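Local coordinates for haloacid dehalogenase domain protein hydrolase (Planctomyces limnophilus, PDB 4OVY), which probably works as a hydrolase of the haloacid dehalogenase family, possibly a phosphatase, and binds calcium, at residues E240-V245 with K287-I292; L17-S22 with N251-I256; K191-L194 with P199-V202. All coordinates share one frame; numbering follows the deposited sequence.

Contact 1 of 3, residues E240-V245 with K287-I292; sequences EMLEYV and KGWIVI
Leu-242 and Glu-243, on helix 239-246, meet Trp-289 and Lys-287 at the turn leading into strand 290-293, a helix-on-sheet contact in the Rossmann-like core of the haloacid dehalogenase fold. Gly-288 ends helix 279-287 with a Schellman motif, and the chain reverses there, with Lys-287 CB lying against the indole. The indole is sandwiched: Lys-287 CB lies over the centre of one face, while on the opposite face Leu-242 CB sits toward the rim and its CD1 makes a CH-pi contact 4.3 Å from the centroid of the six-membered ring. A broad, flat side chain suits a place between two such neighbours, and its NE1 is satisfied by Thr-246 OG1. Glu-243 CB lies 4.2 Å from Trp-289 CZ2; then, with CG anti to the backbone N (chi1 -175°), the extended chain leaves the indole for the lysine. CG comes within 3.8 Å of Lys-287 NZ and CD within 3.6 Å of the same Lys-287 NZ. At the tip the carboxylate divides its work. OE1 is hydrogen-bonded to Tyr-192 OH of the second subunit, and OE2 receives Lys-287 NZ on its anti lone pair at 2.7 Å in a salt bridge.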
loop_
_atom_site.group_PDB
_atom_site.type_symbol
_atom_site.label_atom_id
_atom_site.label_comp_id
_atom_site.label_asym_id
_atom_site.label_seq_id
_atom_site.Cartn_x
_atom_site.Cartn_y
_atom_site.Cartn_z
ATOM N N GLU A 240 -11.871 4.800 -15.136
ATOM C CA GLU A 240 -11.058 5.823 -14.486
ATOM C C GLU A 240 -9.596 5.399 -14.316
ATOM O O GLU A 240 -8.701 6.220 -14.486
ATOM C CB GLU A 240 -11.667 6.252 -13.149
ATOM C CG GLU A 240 -12.972 7.040 -13.290
ATOM C CD GLU A 240 -14.229 6.186 -13.220
ATOM O OE1 GLU A 240 -14.162 4.947 -13.439
ATOM O OE2 GLU A 240 -15.301 6.777 -12.949
HETATM N N MSE A 241 -9.350 4.127 -14.005
HETATM C CA MSE A 241 -7.970 3.635 -13.914
HETATM C C MSE A 241 -7.249 3.825 -15.242
HETATM O O MSE A 241 -6.136 4.341 -15.275
HETATM C CB MSE A 241 -7.916 2.175 -13.462
HETATM C CG MSE A 241 -6.484 1.646 -13.540
HETATM SE SE MSE A 241 -6.376 -0.229 -12.953
HETATM C CE MSE A 241 -7.302 -1.098 -14.466
ATOM N N LEU A 242 -7.863 3.406 -16.344
ATOM C CA LEU A 242 -7.236 3.534 -17.667
ATOM C C LEU A 242 -7.030 5.004 -18.046
ATOM O O LEU A 242 -5.968 5.390 -18.535
ATOM C CB LEU A 242 -8.074 2.821 -18.726
ATOM C CG LEU A 242 -8.207 1.295 -18.574
ATOM C CD1 LEU A 242 -9.331 0.748 -19.445
ATOM C CD2 LEU A 242 -6.906 0.599 -18.901
ATOM N N GLU A 243 -8.047 5.827 -17.792
ATOM C CA GLU A 243 -7.979 7.259 -18.093
ATOM C C GLU A 243 -6.853 7.958 -17.323
ATOM O O GLU A 243 -6.100 8.768 -17.880
ATOM C CB GLU A 243 -9.324 7.906 -17.768
ATOM C CG GLU A 243 -9.457 9.366 -18.132
ATOM C CD GLU A 243 -10.875 9.856 -17.914
ATOM O OE1 GLU A 243 -11.332 9.857 -16.750
ATOM O OE2 GLU A 243 -11.538 10.217 -18.909
ATOM N N TYR A 244 -6.732 7.618 -16.046
ATOM C CA TYR A 244 -5.703 8.163 -15.174
ATOM C C TYR A 244 -4.312 7.881 -15.738
ATOM O O TYR A 244 -3.424 8.731 -15.683
ATOM C CB TYR A 244 -5.873 7.557 -13.769
ATOM C CG TYR A 244 -4.849 7.974 -12.736
ATOM C CD1 TYR A 244 -4.579 9.315 -12.483
ATOM C CD2 TYR A 244 -4.176 7.018 -11.980
ATOM C CE1 TYR A 244 -3.644 9.692 -11.529
ATOM C CE2 TYR A 244 -3.243 7.383 -11.025
ATOM C CZ TYR A 244 -2.983 8.717 -10.795
ATOM O OH TYR A 244 -2.060 9.073 -9.838
ATOM N N VAL A 245 -4.148 6.691 -16.302
ATOM C CA VAL A 245 -2.873 6.253 -16.877
ATOM C C VAL A 245 -2.591 6.837 -18.272
ATOM O O VAL A 245 -1.445 7.200 -18.571
ATOM C CB VAL A 245 -2.817 4.707 -16.922
ATOM C CG1 VAL A 245 -1.654 4.207 -17.772
ATOM C CG2 VAL A 245 -2.723 4.159 -15.502
ATOM N N LYS A 287 -9.658 7.208 -26.937
ATOM C CA LYS A 287 -8.688 7.226 -25.829
ATOM C C LYS A 287 -7.326 6.619 -26.199
ATOM O O LYS A 287 -6.343 6.820 -25.483
ATOM C CB LYS A 287 -9.254 6.469 -24.619
ATOM C CG LYS A 287 -10.491 7.100 -23.994
ATOM C CD LYS A 287 -10.164 8.411 -23.300
ATOM C CE LYS A 287 -11.235 8.783 -22.284
ATOM N NZ LYS A 287 -10.867 10.019 -21.552
ATOM N N GLY A 288 -7.266 5.878 -27.300
ATOM C CA GLY A 288 -6.058 5.135 -27.662
ATOM C C GLY A 288 -5.911 3.832 -26.887
ATOM O O GLY A 288 -4.831 3.234 -26.845
ATOM N N TRP A 289 -6.998 3.387 -26.269
ATOM C CA TRP A 289 -7.008 2.116 -25.554
ATOM C C TRP A 289 -7.031 0.951 -26.542
ATOM O O TRP A 289 -7.854 0.908 -27.455
ATOM C CB TRP A 289 -8.214 2.031 -24.614
ATOM C CG TRP A 289 -8.217 3.066 -23.522
ATOM C CD1 TRP A 289 -7.146 3.755 -23.040
ATOM C CD2 TRP A 289 -9.354 3.507 -22.752
ATOM N NE1 TRP A 289 -7.541 4.608 -22.035
ATOM C CE2 TRP A 289 -8.889 4.470 -21.837
ATOM C CE3 TRP A 289 -10.716 3.194 -22.768
ATOM C CZ2 TRP A 289 -9.732 5.110 -20.927
ATOM C CZ3 TRP A 289 -11.556 3.835 -21.863
ATOM C CH2 TRP A 289 -11.061 4.781 -20.959
ATOM N N ILE A 290 -6.132 0.000 -26.346
ATOM C CA ILE A 290 -5.989 -1.115 -27.275
ATOM C C ILE A 290 -6.818 -2.282 -26.769
ATOM O O ILE A 290 -6.651 -2.736 -25.635
ATOM C CB ILE A 290 -4.519 -1.548 -27.423
ATOM C CG1 ILE A 290 -3.626 -0.344 -27.776
ATOM C CG2 ILE A 290 -4.395 -2.655 -28.465
ATOM C CD1 ILE A 290 -3.973 0.350 -29.074
ATOM N N VAL A 291 -7.712 -2.763 -27.621
ATOM C CA VAL A 291 -8.630 -3.824 -27.259
ATOM C C VAL A 291 -8.046 -5.182 -27.648
ATOM O O VAL A 291 -7.658 -5.397 -28.793
ATOM C CB VAL A 291 -9.999 -3.622 -27.929
ATOM C CG1 VAL A 291 -10.955 -4.749 -27.553
ATOM C CG2 VAL A 291 -10.572 -2.264 -27.529
ATOM N N ILE A 292 -7.996 -6.085 -26.674
ATOM C CA ILE A 292 -7.602 -7.468 -26.890
ATOM C C ILE A 292 -8.848 -8.289 -27.238
ATOM O O ILE A 292 -9.768 -8.411 -26.421
ATOM C CB ILE A 292 -6.946 -8.046 -25.622
ATOM C CG1 ILE A 292 -5.707 -7.236 -25.231
ATOM C CG2 ILE A 292 -6.592 -9.514 -25.806
ATOM C CD1 ILE A 292 -5.348 -7.352 -23.765
#

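Contact 2 of 3, residues L17-S22 with N251-I256; sequences LEYVKS and NGLGLI
Tyr-19 on helix 11-24 faces Leu-253 at the start of strand 253-260, their CA atoms 7.5 Å apart, the nearest CA pair between 17-22 and 251-256. The tyrosine has CG anti to its own N (chi1 -174°), which carries the ring out from the helix toward the strand. Leu-253 CB stands over the centre of one ring face, 3.8 Å from the centroid and nearly on the ring normal, a CH-pi contact. Beyond it the leucine runs back past the tyrosine in the opposite direction, bringing CD2 to 3.8 Å from Tyr-19 CB. Leucine suits this place because one side chain covers both the ring and the root of its partner. Strand 253-260 lies between strands 230-233 and 290-293 in the Rossmann-like sheet, and the N-terminal helix packs on one of its faces: farther along, Leu-255 touches Ala-12 and Ile-16. Ile-256 instead packs against Trp-289 and Leu-242, on the other face. At the far end of the ring Tyr-19 OH comes within 3.5 Å of Gly-252 CA, a residue with no side chain. The same hydroxyl makes a weak hydrogen bond to Val-229 O, just before strand 230-233.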
loop_
_atom_site.group_PDB
_atom_site.type_symbol
_atom_site.label_atom_id
_atom_site.label_comp_id
_atom_site.label_asym_id
_atom_site.label_seq_id
_atom_site.Cartn_x
_atom_site.Cartn_y
_atom_site.Cartn_z
ATOM N N LEU A 17 4.627 -5.008 -27.109
ATOM C CA LEU A 17 6.053 -5.189 -27.392
ATOM C C LEU A 17 6.737 -3.855 -27.690
ATOM O O LEU A 17 7.818 -3.588 -27.173
ATOM C CB LEU A 17 6.260 -6.177 -28.546
ATOM C CG LEU A 17 5.819 -7.622 -28.282
ATOM C CD1 LEU A 17 5.859 -8.421 -29.575
ATOM C CD2 LEU A 17 6.666 -8.294 -27.207
ATOM N N GLU A 18 6.089 -3.023 -28.507
ATOM C CA GLU A 18 6.616 -1.706 -28.889
ATOM C C GLU A 18 6.775 -0.793 -27.672
ATOM O O GLU A 18 7.814 -0.147 -27.484
ATOM C CB GLU A 18 5.681 -1.048 -29.918
ATOM C CG GLU A 18 6.167 0.272 -30.507
ATOM C CD GLU A 18 5.473 0.616 -31.828
ATOM O OE1 GLU A 18 4.227 0.480 -31.894
ATOM O OE2 GLU A 18 6.170 1.016 -32.803
ATOM N N TYR A 19 5.737 -0.744 -26.849
ATOM C CA TYR A 19 5.734 0.127 -25.683
ATOM C C TYR A 19 6.782 -0.299 -24.656
ATOM O O TYR A 19 7.552 0.531 -24.163
ATOM C CB TYR A 19 4.346 0.144 -25.048
ATOM C CG TYR A 19 4.221 1.129 -23.917
ATOM C CD1 TYR A 19 4.128 2.491 -24.176
ATOM C CD2 TYR A 19 4.188 0.703 -22.593
ATOM C CE1 TYR A 19 4.005 3.409 -23.146
ATOM C CE2 TYR A 19 4.063 1.617 -21.548
ATOM C CZ TYR A 19 3.978 2.967 -21.832
ATOM O OH TYR A 19 3.859 3.883 -20.814
ATOM N N VAL A 20 6.823 -1.589 -24.341
ATOM C CA VAL A 20 7.795 -2.079 -23.371
ATOM C C VAL A 20 9.221 -1.815 -23.867
ATOM O O VAL A 20 10.070 -1.364 -23.105
ATOM C CB VAL A 20 7.571 -3.564 -23.032
ATOM C CG1 VAL A 20 8.723 -4.110 -22.191
ATOM C CG2 VAL A 20 6.245 -3.724 -22.288
ATOM N N LYS A 21 9.477 -2.070 -25.144
ATOM C CA LYS A 21 10.787 -1.769 -25.714
ATOM C C LYS A 21 11.127 -0.291 -25.579
ATOM O O LYS A 21 12.236 0.075 -25.185
ATOM C CB LYS A 21 10.837 -2.159 -27.185
ATOM C CG LYS A 21 12.245 -2.115 -27.768
ATOM C CD LYS A 21 12.307 -2.814 -29.112
ATOM C CE LYS A 21 12.061 -4.317 -29.010
ATOM N NZ LYS A 21 13.035 -4.999 -28.114
ATOM N N SER A 22 10.155 0.556 -25.901
ATOM C CA SER A 22 10.363 1.995 -25.922
ATOM C C SER A 22 10.657 2.561 -24.533
ATOM O O SER A 22 11.524 3.424 -24.383
ATOM C CB SER A 22 9.136 2.682 -26.511
ATOM O OG SER A 22 9.340 4.076 -26.581
ATOM N N ASN A 251 1.159 9.742 -20.836
ATOM C CA ASN A 251 1.067 9.084 -22.124
ATOM C C ASN A 251 1.241 7.585 -21.986
ATOM O O ASN A 251 1.898 6.956 -22.814
ATOM C CB ASN A 251 2.096 9.660 -23.104
ATOM C CG ASN A 251 1.581 10.888 -23.833
ATOM O OD1 ASN A 251 2.358 11.686 -24.361
ATOM N ND2 ASN A 251 0.260 11.047 -23.865
ATOM N N GLY A 252 0.633 7.006 -20.953
ATOM C CA GLY A 252 0.809 5.583 -20.705
ATOM C C GLY A 252 -0.048 4.729 -21.626
ATOM O O GLY A 252 -0.822 5.249 -22.444
ATOM N N LEU A 253 0.091 3.412 -21.483
ATOM C CA LEU A 253 -0.598 2.449 -22.335
ATOM C C LEU A 253 -1.753 1.798 -21.576
ATOM O O LEU A 253 -1.578 1.310 -20.459
ATOM C CB LEU A 253 0.379 1.370 -22.821
ATOM C CG LEU A 253 -0.193 0.266 -23.717
ATOM C CD1 LEU A 253 -0.702 0.844 -25.032
ATOM C CD2 LEU A 253 0.844 -0.817 -23.983
ATOM N N GLY A 254 -2.933 1.809 -22.183
ATOM C CA GLY A 254 -4.099 1.132 -21.617
ATOM C C GLY A 254 -4.627 0.059 -22.552
ATOM O O GLY A 254 -4.753 0.279 -23.769
ATOM N N LEU A 255 -4.926 -1.108 -21.991
ATOM C CA LEU A 255 -5.541 -2.182 -22.754
ATOM C C LEU A 255 -6.808 -2.690 -22.096
ATOM O O LEU A 255 -6.966 -2.621 -20.873
ATOM C CB LEU A 255 -4.560 -3.341 -22.959
ATOM C CG LEU A 255 -3.307 -2.950 -23.760
ATOM C CD1 LEU A 255 -2.092 -2.947 -22.851
ATOM C CD2 LEU A 255 -3.075 -3.893 -24.931
ATOM N N ILE A 256 -7.697 -3.210 -22.932
ATOM C CA ILE A 256 -8.964 -3.771 -22.496
ATOM C C ILE A 256 -9.083 -5.215 -22.990
ATOM O O ILE A 256 -8.930 -5.487 -24.179
ATOM C CB ILE A 256 -10.149 -2.955 -23.047
ATOM C CG1 ILE A 256 -10.158 -1.558 -22.423
ATOM C CG2 ILE A 256 -11.468 -3.681 -22.786
ATOM C CD1 ILE A 256 -11.101 -0.594 -23.109
#

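Contact 3 of 3, residues K191-L194 with P199-V202; sequences KYEL and PVLV
Tyr-192 and Pro-199 lie side by side and point the same way across a beta hairpin formed by strands 183-195 and 198-204. The short segments run antiparallel with a marked twist, 145° between their directions. Side chains alternate, so Tyr-192, Leu-194, Pro-199 and Leu-201 share one face, and Lys-191, Glu-193, Val-200 and Val-202 the other. On the face of Tyr-192 and Leu-201 the tyrosine ring reaches along the proline, with CE1 3.8 Å from Pro-199 CB and OH 3.5 Å from that same Pro-199 CB. Leu-201 CD1 approaches the ring at its edge, near its plane, and touches Tyr-192 CB at 4.0 Å. Leu-194 bends its CD1 over Pro-199 CA. On the face of Glu-193 and the valines the acid crosses both: its CG packs 4.0 Å from Val-200 CG2 and 3.8 Å from Val-202 CG2. Here CG stands between the backbone N and the carbonyl carbon (chi1 63°), which swings the acid over the neighbouring strand. Its OE2 forms a salt bridge with Arg-195, while OE1 has a long, weak one with Lys-191. Two hydrogen-bonded pairs, Lys-191 with Val-202 and Glu-193 with Val-200, join the backbones; Val-200 N reaches Glu-193 O at 2.8 Å. Pro-199 occupies a non-hydrogen-bonded position opposite Leu-194, where its lack of an N-H costs no bond between these strands. The tyrosine hydroxyl has its polar partner in Glu-243 of the second subunit, whose Tyr-244 also packs on Leu-201. The chemistry thus separates by face: the charged groups of Lys-191, Glu-193 and Arg-195 pair within the hairpin, the lysine only weakly, whereas the mainly apolar face, carrying a single phenol, is suited to meeting another subunit.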
loop_
_atom_site.group_PDB
_atom_site.type_symbol
_atom_site.label_atom_id
_atom_site.label_comp_id
_atom_site.label_asym_id
_atom_site.label_seq_id
_atom_site.Cartn_x
_atom_site.Cartn_y
_atom_site.Cartn_z
ATOM N N LYS A 191 -8.879 -3.868 13.608
ATOM C CA LYS A 191 -8.552 -3.391 14.950
ATOM C C LYS A 191 -7.435 -4.280 15.502
ATOM O O LYS A 191 -7.487 -5.497 15.346
ATOM C CB LYS A 191 -9.796 -3.476 15.837
ATOM C CG LYS A 191 -9.567 -3.184 17.312
ATOM C CD LYS A 191 -10.825 -3.417 18.153
ATOM C CE LYS A 191 -11.254 -4.882 18.169
ATOM N NZ LYS A 191 -12.369 -5.177 19.121
ATOM N N TYR A 192 -6.435 -3.670 16.132
ATOM C CA TYR A 192 -5.341 -4.401 16.775
ATOM C C TYR A 192 -5.724 -4.780 18.195
ATOM O O TYR A 192 -6.199 -3.941 18.960
ATOM C CB TYR A 192 -4.090 -3.525 16.824
ATOM C CG TYR A 192 -2.882 -4.127 17.507
ATOM C CD1 TYR A 192 -2.069 -5.040 16.847
ATOM C CD2 TYR A 192 -2.523 -3.751 18.804
ATOM C CE1 TYR A 192 -0.941 -5.573 17.463
ATOM C CE2 TYR A 192 -1.402 -4.283 19.420
ATOM C CZ TYR A 192 -0.614 -5.194 18.740
ATOM O OH TYR A 192 0.506 -5.723 19.350
ATOM N N GLU A 193 -5.495 -6.036 18.560
ATOM C CA GLU A 193 -5.599 -6.448 19.960
ATOM C C GLU A 193 -4.734 -7.672 20.214
ATOM O O GLU A 193 -4.138 -8.218 19.283
ATOM C CB GLU A 193 -7.055 -6.711 20.359
ATOM C CG GLU A 193 -7.730 -7.840 19.611
ATOM C CD GLU A 193 -9.171 -8.067 20.046
ATOM O OE1 GLU A 193 -9.877 -7.094 20.389
ATOM O OE2 GLU A 193 -9.606 -9.235 20.037
ATOM N N LEU A 194 -4.644 -8.072 21.478
ATOM C CA LEU A 194 -3.999 -9.330 21.845
ATOM C C LEU A 194 -5.067 -10.349 22.211
ATOM O O LEU A 194 -6.000 -10.044 22.959
ATOM C CB LEU A 194 -3.037 -9.143 23.020
ATOM C CG LEU A 194 -1.612 -8.754 22.643
ATOM C CD1 LEU A 194 -1.597 -7.460 21.850
ATOM C CD2 LEU A 194 -0.747 -8.636 23.885
ATOM N N PRO A 199 -0.509 -10.994 19.490
ATOM C CA PRO A 199 -0.986 -9.834 18.728
ATOM C C PRO A 199 -1.685 -10.230 17.426
ATOM O O PRO A 199 -1.138 -11.005 16.633
ATOM C CB PRO A 199 0.301 -9.044 18.438
ATOM C CG PRO A 199 1.308 -9.549 19.416
ATOM C CD PRO A 199 0.958 -10.988 19.625
ATOM N N VAL A 200 -2.886 -9.702 17.217
ATOM C CA VAL A 200 -3.683 -10.031 16.039
ATOM C C VAL A 200 -4.373 -8.791 15.485
ATOM O O VAL A 200 -4.521 -7.780 16.184
ATOM C CB VAL A 200 -4.771 -11.087 16.339
ATOM C CG1 VAL A 200 -4.161 -12.372 16.889
ATOM C CG2 VAL A 200 -5.826 -10.541 17.296
ATOM N N LEU A 201 -4.782 -8.877 14.224
ATOM C CA LEU A 201 -5.688 -7.897 13.633
ATOM C C LEU A 201 -7.041 -8.564 13.473
ATOM O O LEU A 201 -7.133 -9.669 12.922
ATOM C CB LEU A 201 -5.200 -7.406 12.272
ATOM C CG LEU A 201 -4.085 -6.350 12.221
ATOM C CD1 LEU A 201 -4.361 -5.156 13.134
ATOM C CD2 LEU A 201 -2.735 -6.958 12.540
ATOM N N VAL A 202 -8.078 -7.873 13.943
ATOM C CA VAL A 202 -9.446 -8.374 13.945
ATOM C C VAL A 202 -10.275 -7.590 12.934
ATOM O O VAL A 202 -10.211 -6.358 12.889
ATOM C CB VAL A 202 -10.071 -8.228 15.351
ATOM C CG1 VAL A 202 -11.528 -8.670 15.356
ATOM C CG2 VAL A 202 -9.266 -9.032 16.354
#

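From the N terminus, 17-22 opens contact 2, which closes only when strand 253-260 begins. Inside that long loop the chain makes the short hairpin of contact 3, complete in itself. Helix 239-246 then opens contact 1 before contact 2 has closed, and 287-292 closes it afterwards, so contacts 1 and 2 cross. Their centres are about 10 Å apart, and strands 253-260 and 290-293 are adjacent in the sheet, with helices 11-24 and 239-246 packed on its two faces. Contact 3 lies at the far side of the chain, its centre about 40 Å from that of contact 1, yet residues of the two meet between subunits.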